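Local coordinates for protein acetyl xylan esterase (Paenibacillus sp. R4, PDB 6AGQ) that probably removes acetyl groups from acetylated xylan as a cold-active esterase of the alpha/beta-hydrolase superfamily, at residues P139-L144 / S151-Q156. Numbering follows the deposited sequence.
Sequences PGWMTL and SYYYKQ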
loop_
_atom_site.group_PDB
_atom_site.type_symbol
_atom_site.label_atom_id
_atom_site.label_comp_id
_atom_site.label_asym_id
_atom_site.label_seq_id
_atom_site.Cartn_x
_atom_site.Cartn_y
_atom_site.Cartn_z
ATOM N N PRO A 139 -19.213 13.807 1.181
ATOM C CA PRO A 139 -19.640 12.885 2.247
ATOM C C PRO A 139 -18.975 13.215 3.580
ATOM O O PRO A 139 -17.794 13.467 3.592
ATOM C CB PRO A 139 -19.161 11.509 1.760
ATOM C CG PRO A 139 -19.015 11.658 0.267
ATOM C CD PRO A 139 -18.576 13.091 0.068
ATOM N N GLY A 140 -19.731 13.158 4.677
ATOM C CA GLY A 140 -19.331 13.745 5.974
ATOM C C GLY A 140 -20.096 15.010 6.319
ATOM O O GLY A 140 -21.156 15.271 5.782
ATOM N N TRP A 141 -19.549 15.821 7.193
ATOM C CA TRP A 141 -20.253 16.980 7.755
ATOM C C TRP A 141 -19.466 18.284 7.665
ATOM O O TRP A 141 -20.080 19.330 7.786
ATOM C CB TRP A 141 -20.649 16.675 9.238
ATOM C CG TRP A 141 -21.446 15.416 9.339
ATOM C CD1 TRP A 141 -22.754 15.290 9.062
ATOM C CD2 TRP A 141 -20.966 14.102 9.609
ATOM N NE1 TRP A 141 -23.145 13.997 9.211
ATOM C CE2 TRP A 141 -22.053 13.241 9.518
ATOM C CE3 TRP A 141 -19.731 13.578 9.937
ATOM C CZ2 TRP A 141 -21.946 11.880 9.741
ATOM C CZ3 TRP A 141 -19.615 12.236 10.143
ATOM C CH2 TRP A 141 -20.716 11.391 10.050
ATOM N N MET A 142 -18.168 18.237 7.373
ATOM C CA MET A 142 -17.285 19.454 7.376
ATOM C C MET A 142 -17.665 20.541 6.356
ATOM O O MET A 142 -17.230 21.707 6.508
ATOM C CB MET A 142 -15.837 19.094 6.969
ATOM C CG MET A 142 -15.062 18.136 7.839
ATOM S SD MET A 142 -14.967 18.709 9.538
ATOM C CE MET A 142 -13.792 20.045 9.262
ATOM N N THR A 143 -18.363 20.169 5.283
ATOM C CA THR A 143 -18.668 21.123 4.171
ATOM C C THR A 143 -20.140 21.583 4.119
ATOM O O THR A 143 -20.528 22.376 3.284
ATOM C CB THR A 143 -18.254 20.526 2.831
ATOM O OG1 THR A 143 -19.092 19.406 2.556
ATOM C CG2 THR A 143 -16.844 20.028 2.883
ATOM N N LEU A 144 -20.953 21.098 5.048
ATOM C CA LEU A 144 -22.373 21.495 5.081
ATOM C C LEU A 144 -22.503 22.933 5.546
ATOM O O LEU A 144 -22.042 23.271 6.640
ATOM C CB LEU A 144 -23.173 20.588 5.944
ATOM C CG LEU A 144 -23.199 19.156 5.452
ATOM C CD1 LEU A 144 -23.804 18.332 6.551
ATOM C CD2 LEU A 144 -24.018 19.044 4.165
ATOM N N SER A 151 -25.212 29.330 8.779
ATOM C CA SER A 151 -25.819 28.007 8.482
ATOM C C SER A 151 -24.827 26.827 8.499
ATOM O O SER A 151 -25.185 25.691 8.137
ATOM C CB SER A 151 -26.522 28.081 7.100
ATOM O OG SER A 151 -25.560 28.276 6.077
ATOM N N TYR A 152 -23.585 27.084 8.940
ATOM C CA TYR A 152 -22.552 26.077 8.892
ATOM C C TYR A 152 -22.754 24.953 9.944
ATOM O O TYR A 152 -23.020 25.262 11.102
ATOM C CB TYR A 152 -21.204 26.729 9.051
ATOM C CG TYR A 152 -20.038 25.748 9.042
ATOM C CD1 TYR A 152 -19.762 25.026 7.900
ATOM C CD2 TYR A 152 -19.221 25.560 10.188
ATOM C CE1 TYR A 152 -18.711 24.157 7.864
ATOM C CE2 TYR A 152 -18.165 24.658 10.168
ATOM C CZ TYR A 152 -17.927 23.939 9.000
ATOM O OH TYR A 152 -16.871 23.036 8.908
ATOM N N TYR A 153 -22.602 23.676 9.534
ATOM C CA TYR A 153 -22.723 22.506 10.460
ATOM C C TYR A 153 -22.300 22.707 11.930
ATOM O O TYR A 153 -23.046 22.397 12.893
ATOM C CB TYR A 153 -21.897 21.353 9.904
ATOM C CG TYR A 153 -21.934 20.096 10.709
ATOM C CD1 TYR A 153 -23.083 19.288 10.714
ATOM C CD2 TYR A 153 -20.865 19.724 11.453
ATOM C CE1 TYR A 153 -23.148 18.119 11.454
ATOM C CE2 TYR A 153 -20.903 18.573 12.210
ATOM C CZ TYR A 153 -22.059 17.775 12.216
ATOM O OH TYR A 153 -22.103 16.640 12.955
ATOM N N TYR A 154 -21.124 23.285 12.130
ATOM C CA TYR A 154 -20.591 23.355 13.486
ATOM C C TYR A 154 -21.215 24.438 14.305
ATOM O O TYR A 154 -20.969 24.452 15.528
ATOM C CB TYR A 154 -19.039 23.339 13.574
ATOM C CG TYR A 154 -18.421 21.942 13.367
ATOM C CD1 TYR A 154 -18.450 20.969 14.389
ATOM C CD2 TYR A 154 -17.754 21.628 12.172
ATOM C CE1 TYR A 154 -17.922 19.692 14.200
ATOM C CE2 TYR A 154 -17.168 20.380 11.980
ATOM C CZ TYR A 154 -17.257 19.410 12.979
ATOM O OH TYR A 154 -16.690 18.198 12.777
ATOM N N LYS A 155 -22.068 25.292 13.728
ATOM C CA LYS A 155 -22.732 26.262 14.573
ATOM C C LYS A 155 -23.669 25.577 15.578
ATOM O O LYS A 155 -23.498 25.728 16.752
ATOM C CB LYS A 155 -23.492 27.311 13.787
ATOM C CG LYS A 155 -24.049 28.412 14.672
ATOM C CD LYS A 155 -24.914 29.409 13.885
ATOM C CE LYS A 155 -26.371 29.187 14.125
ATOM N NZ LYS A 155 -27.145 30.047 13.198
ATOM N N GLN A 156 -24.645 24.829 15.101
ATOM C CA GLN A 156 -25.518 24.105 15.969
ATOM C C GLN A 156 -24.772 23.031 16.778
ATOM O O GLN A 156 -25.147 22.787 17.940
ATOM C CB GLN A 156 -26.718 23.499 15.207
ATOM C CG GLN A 156 -27.771 24.533 14.840
ATOM C CD GLN A 156 -28.581 25.013 16.045
ATOM O OE1 GLN A 156 -28.784 24.276 17.012
ATOM N NE2 GLN A 156 -29.006 26.263 16.005
#
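Met142 O accepts a 2.8 Å hydrogen bond from Tyr152 OH. The carbonyl oxygen lies at the edge of the phenol ring, close to its plane, while the donor stands 29° out of the carbonyl plane. A tyrosine suits this place: with CG anti to the backbone N (chi1 179°) the side chain is directed back to the loop, and the phenol is long enough to bring its hydroxyl to the carbonyl. A second clasp is wholly backbone: Tyr153 N gives an almost straight bond of 3.0 Å to Leu144 O, the carbonyl of the last residue of a type I turn that begins at Trp141. In this alpha/beta-hydrolase fold the two bonds tie the loop after strand 114-118 to the residues that lead into helix 153-170. At the first position of the turn, Trp141 CB sits over the centre of one face of the flat Tyr153 ring, 3.4 Å from its centroid, a CH-pi contact; the indole runs alongside, slid so far that the rings barely overlap. The same tyrosine's hydroxyl reaches Arg121 O and Gln123 NE2, hydrogen-bonding to both. Replacing Tyr153 by alanine is likely to open a gap under Trp141 CB and to deprive Arg121 O and Gln123 NE2 of their phenolic partner. Met142's flexible chain, bent at chi2 and chi3, brings SD to the edge of the Tyr154 ring, 3.7 Å from CE2, in a Met-aromatic contact, while Tyr154 OH is hydrogen-bonded to Gln186 OE1.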